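Local coordinates for Carboxylesterase/phospholipase family protein (Francisella tularensis subsp. tularensis, PDB 4F21) that acts as a serine hydrolase of the alpha/beta-hydrolase superfamily and probably cleaves carboxylic esters, at residues A[131-137]-A[155-161]; A[138-144]-A[162-168]; A[84-89]-A[101-105]. All coordinates share one frame; numbering follows the deposited sequence.

Overall arrangement
Contacts 1 and 2 are successive parts of one parallel strand pair, 134-139 with 159-163, in the buried middle of the sheet; they join directly, with a probable hydrogen bond between Met161 O and Gly138 N. Contact 1 is mainly ladder and aliphatic packing, with a polar fringe where the segments near the surface. Contact 2 covers the C-terminal ends of the same strands, where the ladder gives way to turns around Ser140. Contact 3 lies farther out, between helix 82-88 and a loop, and is made by side-chain packing, with two like-charged arginines close together and weakly bridged by a water. Its centre is about 16 Å from that of contact 2, which it touches through Met85 and Tyr166.

Contact 1. Residues A[131-137]-A[155-161]; sequences SENIILA and RKLGGIM
Ser131 and Lys156 meet just ahead of two neighbouring parallel strands. The Ser131 hydroxyl gives its proton to the backbone carbonyl: OG lies 2.6 Å from Lys156 O and is tilted 31° from the carbonyl plane. With chi1 at 58°, OG sits between the backbone N and the carbonyl carbon of its own residue, which brings it to Lys156 O. Beside it Glu132 and Lys156 cross at about a right angle and touch through their aliphatic parts, while their charged ends stay well apart.

Leu157 can be followed outward from the backbone. Its CB passes 4.0 Å from Ser131 O; chi1 of -71° sets CG anti to the carbonyl carbon, and from there the two methyl groups part. CD2 settles 3.4 Å from Ser131 O, and CD1 reaches Leu136 CD1 at 3.7 Å. A branched aliphatic residue thus serves both the turn and the strand, with Ile121 of helix 111-126 packing on it as well.

Farther along, Leu136 is bonded through both its backbone N and its backbone O. Its N donates to Gly159 O at 2.9 Å, and its O accepts from Met161 N at 2.9 Å, so one residue bonds to two that flank Ile160. Gly158, pressed between the carbonyls of Glu132 and Ile134, has no room for a side chain. On the face toward helix 230-243, Met161 bends at chi3 and lays CE 3.6 Å from Ala137 CB, whose small methyl leaves space for it. Leu136 and Ile160 point to the other face, where helix 144-150 packs. Two parallel strands joined by that helix form a beta-alpha-beta crossover, here in the central sheet of the alpha/beta-hydrolase fold.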
# COMPACT_ATOMS: atom_id res chain seq x y z
N SER A 131 16.00 5.20 -3.04
CA SER A 131 14.94 4.22 -2.80
C SER A 131 14.34 4.36 -1.41
O SER A 131 13.15 4.11 -1.22
CB SER A 131 15.46 2.80 -3.02
OG SER A 131 16.56 2.53 -2.17
N GLU A 132 15.15 4.77 -0.44
CA GLU A 132 14.68 4.98 0.92
C GLU A 132 13.86 6.26 1.01
O GLU A 132 13.34 6.60 2.08
CB GLU A 132 15.86 5.06 1.90
CG GLU A 132 17.13 4.39 1.40
CD GLU A 132 18.02 5.34 0.62
OE1 GLU A 132 18.44 6.37 1.20
OE2 GLU A 132 18.30 5.06 -0.57
N ASN A 133 13.77 6.98 -0.10
CA ASN A 133 13.00 8.22 -0.17
C ASN A 133 11.76 8.05 -1.03
O ASN A 133 11.13 9.03 -1.44
CB ASN A 133 13.86 9.37 -0.70
CG ASN A 133 15.09 9.61 0.15
OD1 ASN A 133 15.78 8.67 0.55
ND2 ASN A 133 15.37 10.87 0.44
N ILE A 134 11.41 6.79 -1.31
CA ILE A 134 10.18 6.47 -2.01
C ILE A 134 9.26 5.69 -1.07
O ILE A 134 9.69 4.75 -0.42
CB ILE A 134 10.44 5.61 -3.25
CG1 ILE A 134 11.53 6.25 -4.12
CG2 ILE A 134 9.16 5.43 -4.05
CD1 ILE A 134 11.91 5.42 -5.32
N ILE A 135 7.99 6.10 -1.01
CA ILE A 135 7.01 5.44 -0.16
C ILE A 135 5.94 4.71 -0.98
O ILE A 135 5.33 5.30 -1.87
CB ILE A 135 6.31 6.43 0.79
CG1 ILE A 135 7.31 7.01 1.79
CG2 ILE A 135 5.18 5.76 1.54
CD1 ILE A 135 6.66 7.92 2.81
N LEU A 136 5.72 3.44 -0.66
CA LEU A 136 4.66 2.66 -1.31
C LEU A 136 3.38 2.67 -0.47
O LEU A 136 3.30 2.04 0.58
CB LEU A 136 5.12 1.22 -1.55
CG LEU A 136 6.39 1.07 -2.39
CD1 LEU A 136 6.81 -0.39 -2.49
CD2 LEU A 136 6.18 1.66 -3.78
N ALA A 137 2.38 3.41 -0.95
CA ALA A 137 1.09 3.46 -0.28
C ALA A 137 0.05 2.73 -1.11
O ALA A 137 0.08 2.77 -2.34
CB ALA A 137 0.67 4.90 -0.05
N ARG A 155 16.06 -3.92 -2.06
CA ARG A 155 16.69 -2.67 -1.66
C ARG A 155 15.90 -1.88 -0.61
O ARG A 155 14.71 -2.13 -0.39
CB ARG A 155 17.00 -1.79 -2.88
CG ARG A 155 16.11 -2.06 -4.07
CD ARG A 155 14.86 -1.21 -4.04
NE ARG A 155 13.97 -1.56 -5.14
CZ ARG A 155 14.14 -1.16 -6.39
NH1 ARG A 155 13.28 -1.52 -7.33
NH2 ARG A 155 15.17 -0.38 -6.71
N LYS A 156 16.58 -0.93 0.02
CA LYS A 156 16.01 -0.17 1.14
C LYS A 156 14.99 0.86 0.68
O LYS A 156 15.34 1.85 0.03
CB LYS A 156 17.14 0.50 1.93
CG LYS A 156 16.66 1.35 3.09
CD LYS A 156 16.07 0.51 4.21
CE LYS A 156 15.11 1.33 5.07
NZ LYS A 156 15.69 2.64 5.46
N LEU A 157 13.73 0.63 1.03
CA LEU A 157 12.65 1.55 0.66
C LEU A 157 12.30 2.50 1.80
O LEU A 157 12.94 2.48 2.85
CB LEU A 157 11.42 0.78 0.19
CG LEU A 157 11.60 0.11 -1.17
CD1 LEU A 157 10.37 -0.68 -1.56
CD2 LEU A 157 11.92 1.16 -2.24
N GLY A 158 11.28 3.33 1.59
CA GLY A 158 11.02 4.44 2.49
C GLY A 158 9.85 4.27 3.44
O GLY A 158 9.87 4.80 4.56
N GLY A 159 8.83 3.54 3.01
CA GLY A 159 7.67 3.32 3.84
C GLY A 159 6.54 2.59 3.14
O GLY A 159 6.54 2.45 1.92
N ILE A 160 5.59 2.12 3.93
CA ILE A 160 4.39 1.47 3.41
C ILE A 160 3.17 2.10 4.06
O ILE A 160 3.14 2.28 5.27
CB ILE A 160 4.38 -0.04 3.71
CG1 ILE A 160 5.66 -0.71 3.22
CG2 ILE A 160 3.16 -0.69 3.07
CD1 ILE A 160 5.83 -2.13 3.72
N MET A 161 2.17 2.44 3.26
CA MET A 161 0.91 2.93 3.82
C MET A 161 -0.28 2.06 3.42
O MET A 161 -0.99 2.34 2.46
CB MET A 161 0.67 4.40 3.46
CG MET A 161 1.62 5.35 4.17
SD MET A 161 1.09 7.08 4.12
CE MET A 161 1.35 7.48 2.39

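Contact 2. Residues A[138-144]-A[162-168]; sequences GFSQGGI and ALSTYLP
Ser140 and Leu163 carry the straightest backbone bond here: Ser140 N points at Leu163 O from 2.7 Å, nearly along the C=O axis. One step earlier Leu163 N makes a weak bond to Gly138 O; the ladder ends with the Ser140 N bond, beyond which the chain turns away.

Side-chain polar contacts centre on Thr165. Its OG1 sits 2.7 Å from Ser140 O and 3.1 Å from Leu163 O, so its single proton could go to either carbonyl. A chi1 of -58° sets OG1 anti to the carbonyl carbon and CG2 anti to the backbone N, sending OG1 to Ser140 O and CG2 to Ile144. Gly143 CA comes within 3.2 Å of Thr165 OG1, and glycine suits a place with no room for a side chain.

Apolar packing falls into two groups. Phe139 CD1 lies 3.9 Å from Leu163 CB. Ile144, the first residue of the following helix, spreads its branches over the other segment: CG1 meets Thr165 CG2 at 3.5 Å, CG2 meets Pro168 CG at 3.6 Å, and CD1 reaches Tyr166. Pro168 in turn lies over a face of the Tyr166 ring, whose OH bonds to Asn82.

Ser140 has a positive phi of 55° in a tight type II' turn from Phe139 to Gly142, and its OG bonds to His226. The Gly-Phe-Ser-Gln-Gly sequence between strand and helix is the nucleophile elbow of alpha/beta hydrolases, consistent with Ser140 as nucleophile of a triad with His226 and Asp194.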
# COMPACT_ATOMS: atom_id res chain seq x y z
N GLY A 138 -0.88 2.05 -0.44
CA GLY A 138 -1.91 1.31 -1.15
C GLY A 138 -3.25 1.35 -0.46
O GLY A 138 -3.33 1.43 0.76
N PHE A 139 -4.32 1.32 -1.25
CA PHE A 139 -5.68 1.26 -0.71
C PHE A 139 -6.42 0.04 -1.24
O PHE A 139 -6.40 -0.25 -2.44
CB PHE A 139 -6.45 2.54 -1.05
CG PHE A 139 -7.92 2.46 -0.69
CD1 PHE A 139 -8.34 2.72 0.60
CD2 PHE A 139 -8.86 2.15 -1.65
CE1 PHE A 139 -9.69 2.65 0.93
CE2 PHE A 139 -10.21 2.08 -1.33
CZ PHE A 139 -10.62 2.33 -0.04
N SER A 140 -7.08 -0.68 -0.33
CA SER A 140 -7.95 -1.80 -0.68
C SER A 140 -7.23 -2.83 -1.54
O SER A 140 -6.27 -3.46 -1.09
CB SER A 140 -9.21 -1.29 -1.41
OG SER A 140 -10.08 -2.35 -1.75
N GLN A 141 -7.69 -2.98 -2.77
CA GLN A 141 -7.15 -3.96 -3.70
C GLN A 141 -5.67 -3.70 -3.95
O GLN A 141 -4.88 -4.63 -4.13
CB GLN A 141 -7.91 -3.89 -5.02
CG GLN A 141 -7.79 -5.13 -5.89
CD GLN A 141 -8.65 -5.04 -7.14
OE1 GLN A 141 -9.00 -3.94 -7.58
NE2 GLN A 141 -8.99 -6.19 -7.71
N GLY A 142 -5.29 -2.42 -3.94
CA GLY A 142 -3.93 -2.02 -4.23
C GLY A 142 -2.98 -2.21 -3.06
O GLY A 142 -1.79 -2.45 -3.27
N GLY A 143 -3.50 -2.10 -1.85
CA GLY A 143 -2.69 -2.15 -0.64
C GLY A 143 -1.84 -3.40 -0.50
O GLY A 143 -0.87 -3.42 0.26
N ILE A 144 -2.22 -4.45 -1.22
CA ILE A 144 -1.48 -5.70 -1.22
C ILE A 144 -0.12 -5.55 -1.90
O ILE A 144 0.89 -6.05 -1.42
CB ILE A 144 -2.28 -6.79 -1.97
CG1 ILE A 144 -3.73 -6.81 -1.50
CG2 ILE A 144 -1.62 -8.15 -1.78
CD1 ILE A 144 -4.69 -7.46 -2.47
N ALA A 162 -0.48 0.99 4.19
CA ALA A 162 -1.58 0.07 3.95
C ALA A 162 -2.89 0.68 4.42
O ALA A 162 -3.03 1.07 5.58
CB ALA A 162 -1.32 -1.26 4.65
N LEU A 163 -3.86 0.76 3.51
CA LEU A 163 -5.15 1.38 3.79
C LEU A 163 -6.27 0.44 3.37
O LEU A 163 -6.47 0.21 2.18
CB LEU A 163 -5.28 2.70 3.03
CG LEU A 163 -4.15 3.73 3.20
CD1 LEU A 163 -4.01 4.55 1.93
CD2 LEU A 163 -4.43 4.63 4.38
N SER A 164 -6.99 -0.08 4.36
CA SER A 164 -8.15 -0.94 4.12
C SER A 164 -7.80 -2.19 3.33
O SER A 164 -8.54 -2.59 2.44
CB SER A 164 -9.25 -0.16 3.40
OG SER A 164 -9.41 1.12 3.99
N THR A 165 -6.66 -2.80 3.66
CA THR A 165 -6.15 -3.92 2.88
C THR A 165 -5.77 -5.14 3.71
O THR A 165 -5.07 -5.03 4.72
CB THR A 165 -4.93 -3.50 2.04
OG1 THR A 165 -5.30 -2.42 1.17
CG2 THR A 165 -4.45 -4.66 1.21
N TYR A 166 -6.22 -6.31 3.27
CA TYR A 166 -5.89 -7.57 3.91
C TYR A 166 -4.58 -8.14 3.36
O TYR A 166 -3.97 -7.55 2.46
CB TYR A 166 -7.03 -8.58 3.74
CG TYR A 166 -7.25 -9.10 2.33
CD1 TYR A 166 -7.23 -8.24 1.23
CD2 TYR A 166 -7.47 -10.45 2.09
CE1 TYR A 166 -7.42 -8.72 -0.05
CE2 TYR A 166 -7.66 -10.93 0.82
CZ TYR A 166 -7.64 -10.07 -0.25
OH TYR A 166 -7.83 -10.56 -1.52
N LEU A 167 -4.15 -9.27 3.89
CA LEU A 167 -2.88 -9.87 3.49
C LEU A 167 -3.08 -11.27 2.92
O LEU A 167 -2.98 -12.26 3.65
CB LEU A 167 -1.93 -9.91 4.68
CG LEU A 167 -0.43 -9.75 4.41
CD1 LEU A 167 -0.18 -8.57 3.50
CD2 LEU A 167 0.33 -9.59 5.71
N PRO A 168 -3.37 -11.36 1.61
CA PRO A 168 -3.66 -12.64 0.94
C PRO A 168 -2.40 -13.40 0.57
O PRO A 168 -1.32 -12.81 0.52
CB PRO A 168 -4.37 -12.19 -0.34
CG PRO A 168 -3.72 -10.90 -0.66
CD PRO A 168 -3.44 -10.23 0.67

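Contact 3. Residues A[84-89]-A[101-105]; sequences GMQMRA and LNRVV
This is a partly buried, mostly apolar contact near the protein surface, where the C-terminal part of the short helix 82-88 rests against the loop that leads toward helix 111-126. Leu101 is its main apolar piece. Its two methyl groups reach different residues of the helix: CD1 lies 3.5 Å from Arg88 CB, and CD2 lies 3.7 Å from Ala89 CB, with Met85 SD on the same methyl at 4.3 Å. A chi1 of -169° sets CG anti to the backbone N and carries the branched end to Arg88 and Ala89. Ala89, the first residue to leave helical geometry, offers only a methyl, and that small size lets Leu101 come close.

Val104 fills the neighbouring position. Its CG2 sits over one face of the Arg88 guanidinium, 3.3 Å from Arg88 NH1, and it also touches the aliphatic CD of Arg88. Gly84, lacking a side chain, lets the Val104 carbonyl approach its CA at 3.5 Å in a C-H...O contact.

The solvent-facing side is charged. Arg88 NH2 lies 3.2 Å from Arg103 NH2, near the plane of the Arg103 guanidinium, and the two groups are turned 55° from each other. Such like charges would tend to repel; a water that accepts weak bonds from Arg88 NH1 and Arg103 NE may ease this. Long, flexible arginines suit an exposed position, and both also touch a crystal neighbour.

On the inner side, Met85 packs on Tyr166 and Leu197, so the helix leans on the loops beyond strands 159-163 and 186-191, while Leu101 reaches Leu96 within its own loop.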
# COMPACT_ATOMS: atom_id res chain seq x y z
N GLY A 84 -11.71 -14.20 -6.47
CA GLY A 84 -11.84 -15.39 -5.64
C GLY A 84 -12.11 -15.03 -4.19
O GLY A 84 -13.02 -15.59 -3.56
N MET A 85 -11.32 -14.10 -3.68
CA MET A 85 -11.49 -13.54 -2.35
C MET A 85 -12.95 -13.17 -2.07
O MET A 85 -13.59 -13.77 -1.20
CB MET A 85 -10.59 -12.31 -2.17
CG MET A 85 -10.98 -11.37 -1.03
SD MET A 85 -11.03 -12.17 0.58
CE MET A 85 -11.49 -10.78 1.61
N GLN A 86 -13.48 -12.21 -2.81
CA GLN A 86 -14.84 -11.75 -2.59
C GLN A 86 -15.84 -12.34 -3.59
O GLN A 86 -16.68 -11.64 -4.14
CB GLN A 86 -14.92 -10.22 -2.59
CG GLN A 86 -14.21 -9.60 -1.40
CD GLN A 86 -14.37 -8.09 -1.35
OE1 GLN A 86 -14.98 -7.49 -2.23
NE2 GLN A 86 -13.83 -7.48 -0.30
N MET A 87 -15.71 -13.64 -3.82
CA MET A 87 -16.75 -14.42 -4.48
C MET A 87 -16.93 -15.73 -3.73
O MET A 87 -18.02 -16.30 -3.70
CB MET A 87 -16.42 -14.68 -5.95
CG MET A 87 -16.65 -13.49 -6.86
N ARG A 88 -15.85 -16.21 -3.12
CA ARG A 88 -15.90 -17.47 -2.38
C ARG A 88 -16.21 -17.29 -0.90
O ARG A 88 -17.08 -17.97 -0.36
CB ARG A 88 -14.59 -18.24 -2.53
CG ARG A 88 -14.15 -18.48 -3.95
CD ARG A 88 -13.27 -19.71 -4.03
NE ARG A 88 -13.92 -20.78 -4.78
CZ ARG A 88 -13.52 -22.05 -4.77
NH1 ARG A 88 -12.47 -22.41 -4.04
NH2 ARG A 88 -14.17 -22.95 -5.49
N ALA A 89 -15.49 -16.38 -0.25
CA ALA A 89 -15.57 -16.21 1.20
C ALA A 89 -16.94 -15.78 1.70
O ALA A 89 -17.75 -15.22 0.95
CB ALA A 89 -14.51 -15.23 1.67
N LEU A 101 -9.07 -20.99 1.62
CA LEU A 101 -9.50 -20.04 0.60
C LEU A 101 -8.31 -19.71 -0.30
O LEU A 101 -8.46 -19.09 -1.35
CB LEU A 101 -10.02 -18.76 1.26
CG LEU A 101 -10.75 -17.78 0.34
CD1 LEU A 101 -12.01 -18.43 -0.20
CD2 LEU A 101 -11.09 -16.49 1.07
N ASN A 102 -7.14 -20.15 0.14
CA ASN A 102 -5.89 -19.91 -0.59
C ASN A 102 -5.86 -20.50 -2.00
O ASN A 102 -5.00 -20.15 -2.80
CB ASN A 102 -4.71 -20.43 0.24
CG ASN A 102 -5.01 -21.75 0.91
OD1 ASN A 102 -5.84 -22.53 0.45
ND2 ASN A 102 -4.33 -22.02 2.03
N ARG A 103 -6.82 -21.38 -2.29
CA ARG A 103 -6.85 -22.08 -3.57
C ARG A 103 -7.14 -21.15 -4.76
O ARG A 103 -6.68 -21.40 -5.88
CB ARG A 103 -7.89 -23.20 -3.53
CG ARG A 103 -7.71 -24.25 -4.62
CD ARG A 103 -8.88 -25.22 -4.65
NE ARG A 103 -10.09 -24.60 -5.20
CZ ARG A 103 -10.41 -24.63 -6.49
NH1 ARG A 103 -9.62 -25.24 -7.36
NH2 ARG A 103 -11.52 -24.04 -6.91
N VAL A 104 -7.90 -20.09 -4.52
CA VAL A 104 -8.29 -19.18 -5.60
C VAL A 104 -7.85 -17.74 -5.34
O VAL A 104 -8.68 -16.84 -5.20
CB VAL A 104 -9.81 -19.25 -5.87
CG1 VAL A 104 -10.12 -18.73 -7.26
CG2 VAL A 104 -10.30 -20.67 -5.75
N VAL A 105 -6.54 -17.55 -5.26
CA VAL A 105 -5.93 -16.23 -5.18
C VAL A 105 -4.72 -16.20 -6.11
O VAL A 105 -3.77 -16.96 -5.91
CB VAL A 105 -5.46 -15.89 -3.75
CG1 VAL A 105 -4.71 -14.57 -3.74
CG2 VAL A 105 -6.64 -15.85 -2.79
O HOH W 1 -11.07 -24.43 -2.32